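Succinyl-CoA ligase (ADP-forming) subunit alpha (Methanosaeta concilii, PDB 6HXI) combines a two-domain CoA-ligase module, related to succinyl-CoA synthetase alpha subunits, with a citrate synthase-like C-terminal region, and binds coenzyme A. Local coordinates at residues K4-L8 and R218-P223; F174-S178 and M212-I216; A224-I228 and K250-P254. The contacts are given in a common frame with arbitrary orientation. Residues are numbered along the deposited sequence.

In the fold
The three contacts form one cluster in the CoA-ligase module: the centre of interaction 1 lies about 13 Å from that of interaction 2 and about 11 Å from that of interaction 3. Helix 212-221 links them. Its first turn packs on strand 172-176 in interaction 2, and its last turn meets the N-terminal residues 4-8 in interaction 1. The chain then enters strand 227-233, whose start pairs with residues 250-254 in interaction 3. Along the chain, interaction 2 is nested within the loop closed by interaction 1, and interaction 3 follows. Strands 172-176 and 227-233 are neighbours in the sheet of the domain following the coenzyme A-binding one; interaction 1 joins the N-terminus to it.

Interaction 1. Residues K4-L8 and R218-P223; sequences KDYVL and RYERNP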
loop_
_atom_site.group_PDB
_atom_site.type_symbol
_atom_site.label_atom_id
_atom_site.label_comp_id
_atom_site.label_asym_id
_atom_site.label_seq_id
_atom_site.Cartn_x
_atom_site.Cartn_y
_atom_site.Cartn_z
ATOM N N LYS B 4 42.105 -14.848 47.952
ATOM C CA LYS B 4 41.781 -14.235 46.669
ATOM C C LYS B 4 41.836 -15.261 45.528
ATOM O O LYS B 4 40.867 -15.379 44.775
ATOM C CB LYS B 4 42.685 -13.021 46.393
ATOM C CG LYS B 4 42.357 -11.814 47.278
ATOM C CD LYS B 4 43.549 -10.868 47.467
ATOM C CE LYS B 4 43.423 -10.022 48.716
ATOM N NZ LYS B 4 42.383 -8.964 48.577
ATOM N N ASP B 5 42.960 -16.010 45.416
ATOM C CA ASP B 5 43.187 -17.072 44.420
ATOM C C ASP B 5 42.194 -18.236 44.591
ATOM O O ASP B 5 41.757 -18.813 43.593
ATOM C CB ASP B 5 44.639 -17.594 44.497
ATOM C CG ASP B 5 45.708 -16.509 44.422
ATOM O OD1 ASP B 5 45.774 -15.811 43.383
ATOM O OD2 ASP B 5 46.479 -16.359 45.405
ATOM N N TYR B 6 41.829 -18.561 45.850
ATOM C CA TYR B 6 40.878 -19.610 46.192
ATOM C C TYR B 6 39.418 -19.269 45.817
ATOM O O TYR B 6 38.608 -20.176 45.665
ATOM C CB TYR B 6 40.995 -20.004 47.672
ATOM C CG TYR B 6 40.796 -18.870 48.657
ATOM C CD1 TYR B 6 39.521 -18.455 49.024
ATOM C CD2 TYR B 6 41.883 -18.279 49.297
ATOM C CE1 TYR B 6 39.329 -17.446 49.966
ATOM C CE2 TYR B 6 41.703 -17.272 50.249
ATOM C CZ TYR B 6 40.424 -16.850 50.568
ATOM O OH TYR B 6 40.229 -15.848 51.480
ATOM N N VAL B 7 39.083 -17.978 45.689
ATOM C CA VAL B 7 37.731 -17.537 45.316
ATOM C C VAL B 7 37.515 -17.711 43.798
ATOM O O VAL B 7 38.253 -17.130 42.988
ATOM C CB VAL B 7 37.408 -16.084 45.769
ATOM C CG1 VAL B 7 36.005 -15.676 45.345
ATOM C CG2 VAL B 7 37.570 -15.917 47.271
ATOM N N LEU B 8 36.494 -18.488 43.410
ATOM C CA LEU B 8 36.203 -18.624 41.985
ATOM C C LEU B 8 35.245 -17.502 41.625
ATOM O O LEU B 8 35.576 -16.665 40.782
ATOM C CB LEU B 8 35.614 -19.998 41.670
ATOM C CG LEU B 8 36.057 -20.684 40.372
ATOM C CD1 LEU B 8 37.539 -21.051 40.398
ATOM C CD2 LEU B 8 35.262 -21.951 40.166
ATOM N N ARG B 218 41.124 -25.325 46.669
ATOM C CA ARG B 218 40.609 -23.971 46.856
ATOM C C ARG B 218 39.747 -23.925 48.129
ATOM O O ARG B 218 39.814 -22.940 48.858
ATOM C CB ARG B 218 39.749 -23.525 45.676
ATOM C CG ARG B 218 40.489 -23.149 44.406
ATOM C CD ARG B 218 39.566 -22.470 43.402
ATOM N NE ARG B 218 38.368 -23.259 43.087
ATOM C CZ ARG B 218 37.165 -23.054 43.615
ATOM N NH1 ARG B 218 36.982 -22.101 44.518
ATOM N NH2 ARG B 218 36.145 -23.825 43.273
ATOM N N TYR B 219 38.923 -24.964 48.381
ATOM C CA TYR B 219 38.072 -25.030 49.568
ATOM C C TYR B 219 38.916 -25.100 50.836
ATOM O O TYR B 219 38.500 -24.566 51.865
ATOM C CB TYR B 219 37.125 -26.240 49.514
ATOM C CG TYR B 219 36.235 -26.334 48.293
ATOM C CD1 TYR B 219 35.872 -25.194 47.575
ATOM C CD2 TYR B 219 35.698 -27.554 47.892
ATOM C CE1 TYR B 219 35.043 -25.277 46.460
ATOM C CE2 TYR B 219 34.858 -27.645 46.780
ATOM C CZ TYR B 219 34.522 -26.502 46.076
ATOM O OH TYR B 219 33.693 -26.595 44.987
ATOM N N GLU B 220 40.101 -25.762 50.754
ATOM C CA GLU B 220 41.059 -25.937 51.853
ATOM C C GLU B 220 41.707 -24.620 52.278
ATOM O O GLU B 220 42.085 -24.469 53.451
ATOM C CB GLU B 220 42.150 -26.934 51.459
ATOM C CG GLU B 220 42.170 -28.186 52.321
ATOM C CD GLU B 220 42.694 -28.050 53.742
ATOM O OE1 GLU B 220 43.887 -27.711 53.922
ATOM O OE2 GLU B 220 41.929 -28.369 54.679
ATOM N N ARG B 221 41.856 -23.680 51.318
ATOM C CA ARG B 221 42.437 -22.359 51.533
ATOM C C ARG B 221 41.382 -21.347 51.998
ATOM O O ARG B 221 41.725 -20.427 52.751
ATOM C CB ARG B 221 43.126 -21.849 50.262
ATOM C CG ARG B 221 44.439 -22.566 49.908
ATOM C CD ARG B 221 45.146 -21.898 48.729
ATOM N NE ARG B 221 44.362 -21.963 47.485
ATOM C CZ ARG B 221 44.618 -21.252 46.390
ATOM N NH1 ARG B 221 45.638 -20.404 46.363
ATOM N NH2 ARG B 221 43.853 -21.380 45.314
ATOM N N ASN B 222 40.110 -21.516 51.563
ATOM C CA ASN B 222 39.004 -20.625 51.919
ATOM C C ASN B 222 38.621 -20.711 53.403
ATOM O O ASN B 222 38.181 -21.766 53.854
ATOM C CB ASN B 222 37.778 -20.860 51.011
ATOM C CG ASN B 222 36.770 -19.720 50.976
ATOM O OD1 ASN B 222 36.680 -18.869 51.879
ATOM N ND2 ASN B 222 35.952 -19.698 49.934
ATOM N N PRO B 223 38.757 -19.599 54.168
ATOM C CA PRO B 223 38.388 -19.633 55.605
ATOM C C PRO B 223 36.898 -19.843 55.883
ATOM O O PRO B 223 36.555 -20.414 56.912
ATOM C CB PRO B 223 38.855 -18.271 56.141
ATOM C CG PRO B 223 39.721 -17.684 55.074
ATOM C CD PRO B 223 39.272 -18.271 53.778
HETATM O O HOH W 1 36.912 -21.230 47.508
#
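Residues 4-8 form an irregular turn, closed by Val7 N to Lys4 O at 3.3 Å, that lies beside the last turn of helix 212-221. The two backbones come closest at Tyr6 and Arg218, whose CA atoms are 4.4 Å apart. On the helix side, Asn222 N still bonds to Arg218 O (3.1 Å) before the chain leaves through Asn222 and Pro223. The Tyr6 side chain fills the space beside this exit. CA of Asn222 sits over one ring face, 3.9 Å from the centroid and 23° off the normal, a CH-pi contact, and Tyr6 CZ packs on Pro223 CD at 3.7 Å. Arg218 supplies the direct polar link: its NH1 donates to Tyr6 O over 2.8 Å. The same carbonyl accepts from water 1 at 2.7 Å, and the water in turn accepts from Asn222 ND2 at 3.0 Å, so one backbone oxygen is tied directly to Arg218 in the last helical turn and through the water to Asn222 just beyond it. Leu8 CD1 covers a face of the Arg218 guanidinium, 3.6 Å from NE, while NH1 also forms a salt bridge with Glu198. Farther out, the Arg221 guanidinium lies with a face over Tyr6 N (NH2 to N, 3.5 Å); Asp5 OD2 stays 4.2 Å from Arg221 NH1, too long for a salt bridge. Leu8 also touches Ile134 and Ile136 on the edge strand of the first sheet, and Val7 O bonds to Arg107. The N-terminal peptide therefore bridges the Rossmann-like coenzyme A-binding domain and the flavodoxin-like domain that follows, the pairing typical of succinyl-CoA synthetase alpha subunits.

Interaction 2. Residues F174-S178 and M212-I216; sequences FVSKS and MLDHI
The first turn of helix 212-221 packs over strand 174-176, their axes 8.7 Å apart at closest approach and their directions almost exactly antiparallel (176°). The nearest CA atoms are those of Val175 and Met212, at 6.3 Å. The strand is extended (Val175 phi/psi -143/132), and the helix is regular, with Ile216 N bonding to Met212 O at 3.0 Å. Val175 points toward the helix, whereas Phe174 and Ser176 turn away and pack on helix 179-192.

Apolar packing makes the contact. Val175 (chi1 p) sets CG1 on Ile216 CG1 at 3.6 Å and CG2 on Met212 CG at 3.9 Å, with His215 CB 4.2 Å from CG2. Met212 is stretched out (m, t, t), so its CE reaches Ser176 C and Lys177 N, each at 3.5 Å, and Lys177 CG at 3.7 Å.

Within residues 174-178, Ser176 OG donates to Ser178 O (2.8 Å). Outside partners are Met181 N, capped by Ser178 OG, Glu239 for Lys177 NZ and Ser210 for His215 NE2. Helix 212-221 belongs to the beta-alpha-beta crossover from strand 196-201 to strand 227-233, running antiparallel over strand 172-176, which lies between them. The seam is buried and chiefly apolar, made by van der Waals packing of Val175, Met212 and Ile216.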
loop_
_atom_site.group_PDB
_atom_site.type_symbol
_atom_site.label_atom_id
_atom_site.label_comp_id
_atom_site.label_asym_id
_atom_site.label_seq_id
_atom_site.Cartn_x
_atom_site.Cartn_y
_atom_site.Cartn_z
ATOM N N PHE B 174 31.546 -28.174 48.090
ATOM C CA PHE B 174 31.122 -29.364 47.344
ATOM C C PHE B 174 31.685 -29.502 45.911
ATOM O O PHE B 174 31.654 -28.543 45.138
ATOM C CB PHE B 174 29.573 -29.449 47.297
ATOM C CG PHE B 174 29.101 -30.731 46.667
ATOM C CD1 PHE B 174 29.154 -31.928 47.369
ATOM C CD2 PHE B 174 28.702 -30.764 45.337
ATOM C CE1 PHE B 174 28.798 -33.132 46.757
ATOM C CE2 PHE B 174 28.348 -31.968 44.725
ATOM C CZ PHE B 174 28.388 -33.140 45.439
ATOM N N VAL B 175 32.071 -30.739 45.525
ATOM C CA VAL B 175 32.541 -31.021 44.162
ATOM C C VAL B 175 32.058 -32.420 43.683
ATOM O O VAL B 175 32.157 -33.418 44.409
ATOM C CB VAL B 175 34.083 -30.791 43.987
ATOM C CG1 VAL B 175 34.909 -31.826 44.726
ATOM C CG2 VAL B 175 34.489 -30.725 42.515
ATOM N N SER B 176 31.513 -32.471 42.475
ATOM C CA SER B 176 31.064 -33.724 41.881
ATOM C C SER B 176 31.529 -33.847 40.420
ATOM O O SER B 176 32.175 -32.940 39.888
ATOM C CB SER B 176 29.547 -33.855 41.976
ATOM O OG SER B 176 28.887 -32.902 41.158
ATOM N N LYS B 177 31.226 -34.978 39.790
ATOM C CA LYS B 177 31.467 -35.169 38.367
ATOM C C LYS B 177 30.145 -34.847 37.666
ATOM O O LYS B 177 30.111 -34.050 36.743
ATOM C CB LYS B 177 31.930 -36.603 38.067
ATOM C CG LYS B 177 33.438 -36.716 37.996
ATOM C CD LYS B 177 33.931 -38.117 38.299
ATOM C CE LYS B 177 35.423 -38.185 38.059
ATOM N NZ LYS B 177 35.992 -39.551 38.260
ATOM N N SER B 178 29.046 -35.401 38.181
ATOM C CA SER B 178 27.696 -35.253 37.654
ATOM C C SER B 178 27.055 -33.893 37.926
ATOM O O SER B 178 27.115 -33.381 39.044
ATOM C CB SER B 178 26.814 -36.365 38.214
ATOM O OG SER B 178 25.442 -36.210 37.900
ATOM N N MET B 212 38.812 -32.665 40.276
ATOM C CA MET B 212 38.144 -32.395 41.544
ATOM C C MET B 212 39.092 -31.766 42.558
ATOM O O MET B 212 38.683 -30.840 43.266
ATOM C CB MET B 212 37.519 -33.665 42.131
ATOM C CG MET B 212 36.234 -34.091 41.453
ATOM S SD MET B 212 35.688 -35.653 42.181
ATOM C CE MET B 212 34.227 -35.822 41.462
ATOM N N LEU B 213 40.359 -32.249 42.616
ATOM C CA LEU B 213 41.368 -31.749 43.565
ATOM C C LEU B 213 41.634 -30.258 43.435
ATOM O O LEU B 213 41.812 -29.611 44.460
ATOM C CB LEU B 213 42.690 -32.547 43.526
ATOM C CG LEU B 213 43.752 -32.157 44.588
ATOM C CD1 LEU B 213 43.246 -32.398 46.026
ATOM C CD2 LEU B 213 45.076 -32.848 44.325
ATOM N N ASP B 214 41.621 -29.703 42.200
ATOM C CA ASP B 214 41.833 -28.268 41.958
ATOM C C ASP B 214 40.879 -27.459 42.848
ATOM O O ASP B 214 41.338 -26.606 43.627
ATOM C CB ASP B 214 41.613 -27.918 40.466
ATOM C CG ASP B 214 42.437 -28.715 39.464
ATOM O OD1 ASP B 214 43.180 -29.631 39.893
ATOM O OD2 ASP B 214 42.331 -28.430 38.246
ATOM N N HIS B 215 39.560 -27.809 42.781
ATOM C CA HIS B 215 38.489 -27.196 43.554
ATOM C C HIS B 215 38.590 -27.534 45.023
ATOM O O HIS B 215 38.427 -26.621 45.818
ATOM C CB HIS B 215 37.111 -27.514 42.968
ATOM C CG HIS B 215 37.039 -27.209 41.495
ATOM N ND1 HIS B 215 36.943 -25.910 41.032
ATOM C CD2 HIS B 215 37.138 -28.040 40.436
ATOM C CE1 HIS B 215 36.964 -25.987 39.711
ATOM N NE2 HIS B 215 37.071 -27.248 39.303
ATOM N N ILE B 216 38.932 -28.803 45.394
ATOM C CA ILE B 216 39.088 -29.215 46.799
ATOM C C ILE B 216 40.192 -28.394 47.489
ATOM O O ILE B 216 40.022 -27.982 48.649
ATOM C CB ILE B 216 39.261 -30.756 46.983
ATOM C CG1 ILE B 216 37.951 -31.490 46.629
ATOM C CG2 ILE B 216 39.703 -31.107 48.424
ATOM C CD1 ILE B 216 38.000 -33.026 46.585
#

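Interaction 3. Residues A224-I228 and K250-P254; sequences AIKMI and KITKP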
loop_
_atom_site.group_PDB
_atom_site.type_symbol
_atom_site.label_atom_id
_atom_site.label_comp_id
_atom_site.label_asym_id
_atom_site.label_seq_id
_atom_site.Cartn_x
_atom_site.Cartn_y
_atom_site.Cartn_z
ATOM N N ALA B 224 36.028 -19.397 54.974
ATOM C CA ALA B 224 34.567 -19.514 55.077
ATOM C C ALA B 224 34.055 -20.970 55.099
ATOM O O ALA B 224 33.033 -21.254 55.740
ATOM C CB ALA B 224 33.922 -18.756 53.939
ATOM N N ILE B 225 34.787 -21.878 54.399
ATOM C CA ILE B 225 34.530 -23.316 54.277
ATOM C C ILE B 225 35.220 -24.067 55.432
ATOM O O ILE B 225 36.436 -23.936 55.621
ATOM C CB ILE B 225 34.973 -23.838 52.873
ATOM C CG1 ILE B 225 34.036 -23.295 51.768
ATOM C CG2 ILE B 225 35.065 -25.389 52.825
ATOM C CD1 ILE B 225 34.605 -23.249 50.347
ATOM N N LYS B 226 34.433 -24.863 56.184
ATOM C CA LYS B 226 34.901 -25.680 57.313
ATOM C C LYS B 226 34.708 -27.184 57.004
ATOM O O LYS B 226 35.203 -28.040 57.730
ATOM C CB LYS B 226 34.116 -25.317 58.597
ATOM C CG LYS B 226 33.799 -23.834 58.791
ATOM C CD LYS B 226 35.006 -22.998 59.188
ATOM C CE LYS B 226 34.629 -21.566 59.444
ATOM N NZ LYS B 226 35.834 -20.725 59.620
ATOM N N MET B 227 33.989 -27.496 55.920
ATOM C CA MET B 227 33.640 -28.865 55.562
ATOM C C MET B 227 33.763 -29.091 54.056
ATOM O O MET B 227 33.301 -28.249 53.277
ATOM C CB MET B 227 32.179 -29.041 55.975
ATOM C CG MET B 227 31.834 -30.372 56.489
ATOM S SD MET B 227 30.074 -30.331 56.879
ATOM C CE MET B 227 29.587 -31.799 56.103
ATOM N N ILE B 228 34.362 -30.229 53.635
ATOM C CA ILE B 228 34.473 -30.575 52.204
ATOM C C ILE B 228 33.658 -31.851 51.915
ATOM O O ILE B 228 33.625 -32.764 52.729
ATOM C CB ILE B 228 35.933 -30.626 51.648
ATOM C CG1 ILE B 228 36.778 -29.406 52.132
ATOM C CG2 ILE B 228 35.934 -30.717 50.102
ATOM C CD1 ILE B 228 38.314 -29.519 51.956
ATOM N N LYS B 250 47.548 -32.512 52.863
ATOM C CA LYS B 250 47.261 -31.308 52.074
ATOM C C LYS B 250 45.800 -30.864 52.262
ATOM O O LYS B 250 45.463 -29.723 51.942
ATOM C CB LYS B 250 47.586 -31.527 50.586
ATOM C CG LYS B 250 49.077 -31.648 50.289
ATOM C CD LYS B 250 49.336 -31.927 48.812
ATOM C CE LYS B 250 50.803 -32.064 48.506
ATOM N NZ LYS B 250 51.436 -30.738 48.317
ATOM N N ILE B 251 44.943 -31.778 52.783
ATOM C CA ILE B 251 43.528 -31.554 53.094
ATOM C C ILE B 251 43.340 -31.877 54.580
ATOM O O ILE B 251 43.267 -33.049 54.955
ATOM C CB ILE B 251 42.555 -32.372 52.187
ATOM C CG1 ILE B 251 42.805 -32.130 50.685
ATOM C CG2 ILE B 251 41.071 -32.125 52.569
ATOM C CD1 ILE B 251 42.398 -33.298 49.813
ATOM N N THR B 252 43.284 -30.830 55.414
ATOM C CA THR B 252 43.129 -30.937 56.871
ATOM C C THR B 252 41.663 -30.850 57.320
ATOM O O THR B 252 41.321 -31.387 58.375
ATOM C CB THR B 252 44.020 -29.920 57.597
ATOM O OG1 THR B 252 43.565 -28.595 57.315
ATOM C CG2 THR B 252 45.499 -30.070 57.239
ATOM N N LYS B 253 40.808 -30.166 56.527
ATOM C CA LYS B 253 39.372 -30.015 56.795
ATOM C C LYS B 253 38.684 -31.366 56.629
ATOM O O LYS B 253 39.144 -32.143 55.784
ATOM C CB LYS B 253 38.747 -28.989 55.844
ATOM C CG LYS B 253 38.993 -27.563 56.284
ATOM C CD LYS B 253 38.688 -26.550 55.197
ATOM C CE LYS B 253 39.454 -25.294 55.504
ATOM N NZ LYS B 253 39.234 -24.251 54.496
ATOM N N PRO B 254 37.617 -31.696 57.414
ATOM C CA PRO B 254 36.973 -33.012 57.235
ATOM C C PRO B 254 36.321 -33.140 55.856
ATOM O O PRO B 254 35.640 -32.223 55.408
ATOM C CB PRO B 254 35.993 -33.103 58.409
ATOM C CG PRO B 254 35.733 -31.705 58.801
ATOM C CD PRO B 254 36.947 -30.901 58.468
#
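Lys253 lays its aliphatic chain along residues 225-228: its CB touches Ile228 CD1 at 3.9 Å, its CG lies 4.1 Å from Lys226 O, and its CD is 4.5 Å from Ile225 CG2. The extended side chain (chi3 and chi4 both t) brings NZ to Ile225 O, to which it donates a hydrogen bond of 3.0 Å. The ammonium is also bonded to the carbonyls of Tyr219 and Asn222, at the end of helix 212-221 and the loop that follows, while Glu220 OE2 of that helix receives the backbone N of Lys253 and bonds to the hydroxyl of Thr252.

Next to the lysine, the two chains begin to run side by side. Met227 and Pro254 have the nearest CA atoms, 5.6 Å apart, and Ile228 N donates to Pro254 O at 3.0 Å with a nearly straight angle of 171°. Ile228 is bonded through its backbone to Val256 as well, so its partners are residues two apart, the pattern of parallel strands. Here the neighbouring strands 227-233 and 255-260 start together, joined by helix 239-247 in a classic beta-alpha-beta unit of the flavodoxin-like domain. Pro254 CD lies 3.4 Å from Lys226 O.

On the side covered by helices 212-221 and 239-247, Ile228 CD1 meets Ile251 CG2 at 3.8 Å. Ile251 continues into Ile216 and Ile242 of those helices, whereas Met227 points away from residues 250-254 and packs on helix 308-322, whose Val315 also touches Pro254.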